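Local coordinates for MutT/nudix family protein (PDB 4HFQ) that hydrolyses the diphosphate bond of UDP-X compounds, among them precursors of peptidoglycan biosynthesis, as a pyrophosphatase of the Nudix family, at the interface of chains A and B. Residues are numbered along the deposited sequence; one frame, centred on the assembly and turned at random. Chains: chain A/B, MutT/nudix family protein.

Contact 1: the interface of chains A and B. Residues chain A 1, 5; chain B 6, 43, 46, 48-50.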
loop_
_atom_site.group_PDB
_atom_site.type_symbol
_atom_site.label_atom_id
_atom_site.label_comp_id
_atom_site.label_asym_id
_atom_site.label_seq_id
_atom_site.Cartn_x
_atom_site.Cartn_y
_atom_site.Cartn_z
ATOM N N MET A 1 -3.805 23.946 -9.496
ATOM C CA MET A 1 -3.716 22.573 -8.906
ATOM C C MET A 1 -5.009 22.204 -8.196
ATOM O O MET A 1 -5.539 22.997 -7.432
ATOM C CB MET A 1 -2.553 22.491 -7.913
ATOM C CG MET A 1 -2.327 21.065 -7.420
ATOM S SD MET A 1 -0.876 20.901 -6.378
ATOM C CE MET A 1 0.431 21.278 -7.544
ATOM N N ASP A 5 -4.809 16.439 -6.187
ATOM C CA ASP A 5 -3.440 16.355 -6.669
ATOM C C ASP A 5 -2.473 16.910 -5.641
ATOM O O ASP A 5 -1.431 16.315 -5.417
ATOM C CB ASP A 5 -3.280 17.048 -8.018
ATOM C CG ASP A 5 -3.915 16.266 -9.143
ATOM O OD1 ASP A 5 -3.850 15.017 -9.141
ATOM O OD2 ASP A 5 -4.472 16.899 -10.058
ATOM N N PHE B 6 2.718 29.313 -2.287
ATOM C CA PHE B 6 2.959 27.982 -2.821
ATOM C C PHE B 6 4.255 27.989 -3.620
ATOM O O PHE B 6 5.111 27.118 -3.416
ATOM C CB PHE B 6 1.755 27.580 -3.676
ATOM C CG PHE B 6 1.640 26.099 -3.989
ATOM C CD1 PHE B 6 2.449 25.136 -3.389
ATOM C CD2 PHE B 6 0.655 25.677 -4.876
ATOM C CE1 PHE B 6 2.303 23.783 -3.706
ATOM C CE2 PHE B 6 0.498 24.335 -5.182
ATOM C CZ PHE B 6 1.326 23.391 -4.595
ATOM N N MET B 43 4.439 20.442 -10.048
ATOM C CA MET B 43 3.718 21.257 -9.084
ATOM C C MET B 43 3.845 22.742 -9.384
ATOM O O MET B 43 2.861 23.478 -9.307
ATOM C CB MET B 43 4.195 20.973 -7.664
ATOM C CG MET B 43 3.849 19.553 -7.195
ATOM S SD MET B 43 4.477 19.235 -5.539
ATOM C CE MET B 43 3.202 20.066 -4.589
ATOM N N GLN B 46 1.679 23.854 -12.104
ATOM C CA GLN B 46 0.278 23.832 -11.680
ATOM C C GLN B 46 -0.011 24.799 -10.531
ATOM O O GLN B 46 -1.107 24.797 -9.969
ATOM C CB GLN B 46 -0.100 22.419 -11.210
ATOM C CG GLN B 46 -0.098 21.327 -12.259
ATOM C CD GLN B 46 -0.303 19.950 -11.637
ATOM O OE1 GLN B 46 -1.044 19.784 -10.658
ATOM N NE2 GLN B 46 0.380 18.962 -12.184
ATOM N N SER B 48 -1.149 27.335 -7.901
ATOM C CA SER B 48 -2.386 28.103 -7.812
ATOM C C SER B 48 -2.717 28.306 -6.351
ATOM O O SER B 48 -2.009 27.823 -5.461
ATOM C CB SER B 48 -3.527 27.346 -8.497
ATOM O OG SER B 48 -3.892 26.193 -7.743
ATOM N N ASP B 49 -3.814 29.008 -6.091
ATOM C CA ASP B 49 -4.361 29.051 -4.761
ATOM C C ASP B 49 -4.817 27.642 -4.402
ATOM O O ASP B 49 -5.189 26.864 -5.284
ATOM C CB ASP B 49 -5.579 29.989 -4.708
ATOM C CG ASP B 49 -5.233 31.457 -4.892
ATOM O OD1 ASP B 49 -4.051 31.871 -4.851
ATOM O OD2 ASP B 49 -6.203 32.214 -5.076
ATOM N N LEU B 50 -4.785 27.338 -3.115
ATOM C CA LEU B 50 -5.322 26.086 -2.610
ATOM C C LEU B 50 -6.409 26.398 -1.607
ATOM O O LEU B 50 -6.280 27.328 -0.814
ATOM C CB LEU B 50 -4.208 25.243 -1.968
ATOM C CG LEU B 50 -3.096 24.732 -2.888
ATOM C CD1 LEU B 50 -2.013 24.097 -2.032
ATOM C CD2 LEU B 50 -3.626 23.756 -3.914
HETATM O O HOH W 1 -3.975 19.555 -10.491
HETATM O O HOH W 2 -7.150 24.440 -6.035
#

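Contact 2: the interface of chains A and B. Residues chain A 49-50, 54, 58; chain B 56, 59-60, 62.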
loop_
_atom_site.group_PDB
_atom_site.type_symbol
_atom_site.label_atom_id
_atom_site.label_comp_id
_atom_site.label_asym_id
_atom_site.label_seq_id
_atom_site.Cartn_x
_atom_site.Cartn_y
_atom_site.Cartn_z
ATOM N N ASP A 49 -6.267 23.764 6.804
ATOM C CA ASP A 49 -6.886 24.257 8.041
ATOM C C ASP A 49 -6.742 23.331 9.254
ATOM O O ASP A 49 -7.370 23.559 10.297
ATOM C CB ASP A 49 -8.375 24.559 7.817
ATOM C CG ASP A 49 -8.596 25.748 6.918
ATOM O OD1 ASP A 49 -7.617 26.474 6.647
ATOM O OD2 ASP A 49 -9.746 25.951 6.475
ATOM N N LEU A 50 -5.918 22.291 9.132
ATOM C CA LEU A 50 -5.720 21.354 10.239
ATOM C C LEU A 50 -5.206 22.090 11.480
ATOM O O LEU A 50 -4.384 23.004 11.354
ATOM C CB LEU A 50 -4.733 20.252 9.836
ATOM C CG LEU A 50 -5.126 19.281 8.720
ATOM C CD1 LEU A 50 -3.952 18.357 8.404
ATOM C CD2 LEU A 50 -6.375 18.498 9.107
ATOM N N GLU A 54 -3.619 17.871 14.697
ATOM C CA GLU A 54 -3.869 17.160 13.444
ATOM C C GLU A 54 -2.681 17.230 12.494
ATOM O O GLU A 54 -2.338 16.235 11.849
ATOM C CB GLU A 54 -5.122 17.701 12.762
ATOM C CG GLU A 54 -6.406 17.400 13.521
ATOM C CD GLU A 54 -7.589 18.181 13.005
ATOM O OE1 GLU A 54 -7.420 19.375 12.671
ATOM O OE2 GLU A 54 -8.695 17.608 12.946
ATOM N N VAL A 58 -0.372 14.081 10.950
ATOM C CA VAL A 58 0.034 13.815 9.561
ATOM C C VAL A 58 1.546 13.651 9.446
ATOM O O VAL A 58 2.036 12.763 8.750
ATOM C CB VAL A 58 -0.476 14.905 8.575
ATOM C CG1 VAL A 58 0.130 14.729 7.189
ATOM C CG2 VAL A 58 -1.991 14.865 8.470
ATOM N N ALA B 56 -7.702 20.149 4.149
ATOM C CA ALA B 56 -7.850 19.510 5.453
ATOM C C ALA B 56 -8.842 18.341 5.393
ATOM O O ALA B 56 -8.554 17.269 5.918
ATOM C CB ALA B 56 -8.270 20.540 6.500
ATOM N N LEU B 59 -7.308 15.375 3.623
ATOM C CA LEU B 59 -6.237 14.758 4.407
ATOM C C LEU B 59 -6.754 13.858 5.516
ATOM O O LEU B 59 -6.131 12.857 5.859
ATOM C CB LEU B 59 -5.321 15.834 4.996
ATOM C CG LEU B 59 -4.357 16.461 3.995
ATOM C CD1 LEU B 59 -3.739 17.690 4.615
ATOM C CD2 LEU B 59 -3.262 15.512 3.531
ATOM N N LYS B 60 -7.890 14.211 6.103
ATOM C CA LYS B 60 -8.411 13.410 7.213
ATOM C C LYS B 60 -8.809 11.985 6.786
ATOM O O LYS B 60 -9.268 11.796 5.667
ATOM C CB LYS B 60 -9.604 14.112 7.877
ATOM C CG LYS B 60 -9.217 15.370 8.640
ATOM C CD LYS B 60 -10.429 16.122 9.174
ATOM C CE LYS B 60 -9.945 17.430 9.767
ATOM N NZ LYS B 60 -11.074 18.248 10.282
ATOM N N THR B 62 -6.142 12.069 10.018
ATOM C CA THR B 62 -4.742 12.399 10.189
ATOM C C THR B 62 -3.973 11.370 11.026
ATOM O O THR B 62 -2.774 11.178 10.821
ATOM C CB THR B 62 -4.595 13.812 10.786
ATOM O OG1 THR B 62 -5.348 13.903 12.000
ATOM C CG2 THR B 62 -5.136 14.834 9.768
#

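Contact 3: the interface of chains A and B. Residues chain A 106, 127, 130, 146; chain B 127, 130, 144, 146.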
loop_
_atom_site.group_PDB
_atom_site.type_symbol
_atom_site.label_atom_id
_atom_site.label_comp_id
_atom_site.label_asym_id
_atom_site.label_seq_id
_atom_site.Cartn_x
_atom_site.Cartn_y
_atom_site.Cartn_z
ATOM N N PRO A 106 -2.677 -11.344 7.796
ATOM C CA PRO A 106 -3.810 -10.566 7.311
ATOM C C PRO A 106 -5.152 -11.191 7.691
ATOM O O PRO A 106 -6.030 -10.462 8.142
ATOM C CB PRO A 106 -3.585 -10.536 5.789
ATOM C CG PRO A 106 -2.073 -10.590 5.672
ATOM C CD PRO A 106 -1.664 -11.565 6.740
ATOM N N LEU A 127 -10.693 -13.736 -0.275
ATOM C CA LEU A 127 -10.392 -12.322 -0.444
ATOM C C LEU A 127 -11.212 -11.819 -1.631
ATOM O O LEU A 127 -11.100 -12.374 -2.738
ATOM C CB LEU A 127 -8.894 -12.125 -0.690
ATOM C CG LEU A 127 -8.391 -10.704 -0.974
ATOM C CD1 LEU A 127 -8.655 -9.796 0.212
ATOM C CD2 LEU A 127 -6.902 -10.771 -1.282
ATOM N N VAL A 130 -8.718 -6.054 -3.212
ATOM C CA VAL A 130 -7.697 -5.200 -2.585
ATOM C C VAL A 130 -7.833 -3.826 -3.238
ATOM O O VAL A 130 -7.501 -3.657 -4.413
ATOM C CB VAL A 130 -6.255 -5.737 -2.750
ATOM C CG1 VAL A 130 -5.283 -4.842 -1.988
ATOM C CG2 VAL A 130 -6.144 -7.163 -2.235
ATOM N N PHE A 146 -7.789 -4.496 2.152
ATOM C CA PHE A 146 -8.188 -5.896 1.896
ATOM C C PHE A 146 -9.627 -6.044 2.363
ATOM O O PHE A 146 -9.948 -5.680 3.495
ATOM C CB PHE A 146 -7.351 -6.848 2.750
ATOM C CG PHE A 146 -5.902 -6.928 2.378
ATOM C CD1 PHE A 146 -4.997 -6.005 2.866
ATOM C CD2 PHE A 146 -5.434 -7.961 1.565
ATOM C CE1 PHE A 146 -3.645 -6.086 2.554
ATOM C CE2 PHE A 146 -4.084 -8.047 1.237
ATOM C CZ PHE A 146 -3.196 -7.096 1.709
ATOM N N LEU B 127 -3.531 -12.183 -8.632
ATOM C CA LEU B 127 -2.826 -12.301 -7.367
ATOM C C LEU B 127 -2.811 -13.780 -6.961
ATOM O O LEU B 127 -3.873 -14.415 -6.825
ATOM C CB LEU B 127 -3.545 -11.446 -6.320
ATOM C CG LEU B 127 -2.993 -11.421 -4.886
ATOM C CD1 LEU B 127 -1.581 -10.877 -4.838
ATOM C CD2 LEU B 127 -3.930 -10.557 -4.042
ATOM N N VAL B 130 -1.024 -13.947 -0.760
ATOM C CA VAL B 130 -0.649 -12.891 0.189
ATOM C C VAL B 130 -0.007 -13.606 1.371
ATOM O O VAL B 130 -0.700 -14.232 2.185
ATOM C CB VAL B 130 -1.845 -12.018 0.633
ATOM C CG1 VAL B 130 -1.359 -10.891 1.542
ATOM C CG2 VAL B 130 -2.569 -11.433 -0.570
ATOM N N THR B 144 3.625 -7.861 4.576
ATOM C CA THR B 144 2.562 -8.474 3.800
ATOM C C THR B 144 3.084 -8.578 2.391
ATOM O O THR B 144 3.327 -7.560 1.738
ATOM C CB THR B 144 1.324 -7.588 3.838
ATOM O OG1 THR B 144 0.907 -7.479 5.200
ATOM C CG2 THR B 144 0.211 -8.144 2.993
ATOM N N PHE B 146 2.661 -9.608 -1.266
ATOM C CA PHE B 146 1.767 -9.886 -2.385
ATOM C C PHE B 146 2.572 -10.585 -3.467
ATOM O O PHE B 146 3.635 -10.081 -3.849
ATOM C CB PHE B 146 1.301 -8.570 -3.018
ATOM C CG PHE B 146 0.382 -7.713 -2.191
ATOM C CD1 PHE B 146 0.840 -6.941 -1.115
ATOM C CD2 PHE B 146 -0.949 -7.579 -2.590
ATOM C CE1 PHE B 146 -0.051 -6.081 -0.432
ATOM C CE2 PHE B 146 -1.822 -6.736 -1.917
ATOM C CZ PHE B 146 -1.381 -6.000 -0.840
#

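Contact 1: the interface of chains A and B
The methyl CE of A:Met1 sits in a notch formed by B:Phe6, B:Met43 and B:Gln46, where the N-terminus of chain A docks on the end of helix 27-45 of chain B and the loop that follows. It meets the backbone CA of B:Met43 at 3.6 Å and the ring carbon CZ of B:Phe6 at 3.7 Å. The sulfur SD lies at the edge of that ring, in its plane, and the thioether chain runs at about a right angle to the phenylalanine side chain. B:Leu50 CD1 covers one ring face from within chain B, toward the rim. In A:Met1, CG stands anti to the backbone N (chi1 -173°), which carries the chain away from the terminal amine, and a bend at chi3 (-65°) turns the methyl onto helix 27-45 of chain B, at B:Met43. At the rim, the backbone N of A:Met1 donates to B:Gln46 O at 2.9 Å, in the carbonyl plane. A second bond, also 2.9 Å, runs from this N to the hydroxyl OG of B:Ser48. That hydroxyl passes its own hydrogen to B:Asp49 O, so it can accept from the amine. The B:Gln46 carbonyl lies just beyond the helix, whose dipole may favour a positive amine. Farther out, water 2 joins A:Met1 O to B:Asp49 O. The oxygen of water 1 lies 2.7 Å from the carboxylate OD2 of A:Asp5 and also reaches the amide OE1 of B:Gln46.

Contact 2: the interface of chains A and B
The carboxylate oxygen OE2 of A:Glu54 forms a salt bridge with the ammonium NZ of B:Lys60, at a rather long 3.6 Å. Here helix 52-59 of chain A and the loop before it pack on helix 52-59 of chain B and the loop after it. The methylene CE of B:Lys60 is marginally nearer to OE2, at 3.4 Å, so the lysine presents its flank as well as its charge to the acid. The two chains cross obliquely, and the fully extended lysine (chi3 -173°) is what carries the ammonium group as far as the acid. Along its way the lysine slides past A:Leu50, running in the opposite direction, with CE against the leucine CD2 at 3.8 Å. The two branches of A:Leu50 divide the apolar work: CD2 rests on B:Ala56 CB and B:Lys60, whereas CD1 faces B:Leu59 CD1 at 3.9 Å, those two leucines crossing at about a right angle. B:Thr62 comes tip to tip with A:Leu50. Its CG2, anti to the carbonyl carbon, points toward A:Val58, whereas its OG1 (chi1 55°) is turned toward the backbone and the CB and CG of A:Glu54. Packing is tight where methyl meets methyl: A:Val58 CG2 and B:Thr62 CG2 are 3.4 Å apart.

Contact 3: the interface of chains A and B
A:Phe146 and B:Phe146 meet from opposite directions at their far rims, CZ to CZ at 3.3 Å. Their planes are inclined by about 28°, and each CZ is displaced both above the other plane and outward from the ring centre, so the rings meet rim to rim, stepped in height, and neither lies over the other's face. At the edge of the chain B ring, in its plane, lies A:Val130 CG1, 3.9 Å from CE2 of B:Phe146. The edge of the chain A ring is filled in plane by CD1 of its own neighbour A:Leu127. Two groups of chain B further confine the A:Phe146 tip: B:Thr144 brings its methyl CG2 to 3.8 Å from CZ, and B:Val130 sets CG1 4.0 Å from CE2. That valine methyl stands anti to the backbone N (chi1 -176°), which aims it across the contact. The pair A:Leu127 CD2 and B:Leu127 CD2, 4.1 Å apart at about a right angle, adds a looser self-contact near the local two-fold. All of these side chains except A:Pro106 belong to strands 120-132 and 143-153 of the Nudix domain; A:Pro106 opens helix 106-118, the helix of the Nudix box, and borders the patch beside them.

Contact 1 and contact 2 lie about 17 Å apart between the centres of their C-alpha atoms, whereas contact 3 is about 35 Å from contact 1 and 28 Å from contact 2. The first two use the N-terminal helices and the loops that join and follow them, and share positions 49 and 50, taken from chain B in contact 1 and from chain A in contact 2. Contact 3 instead joins the Nudix domains through their strands. The same two-fold thus relates pairings in both the N-terminal helical region and the Nudix domain, which is consistent with a dimer, although the structure alone does not prove that assembly in solution.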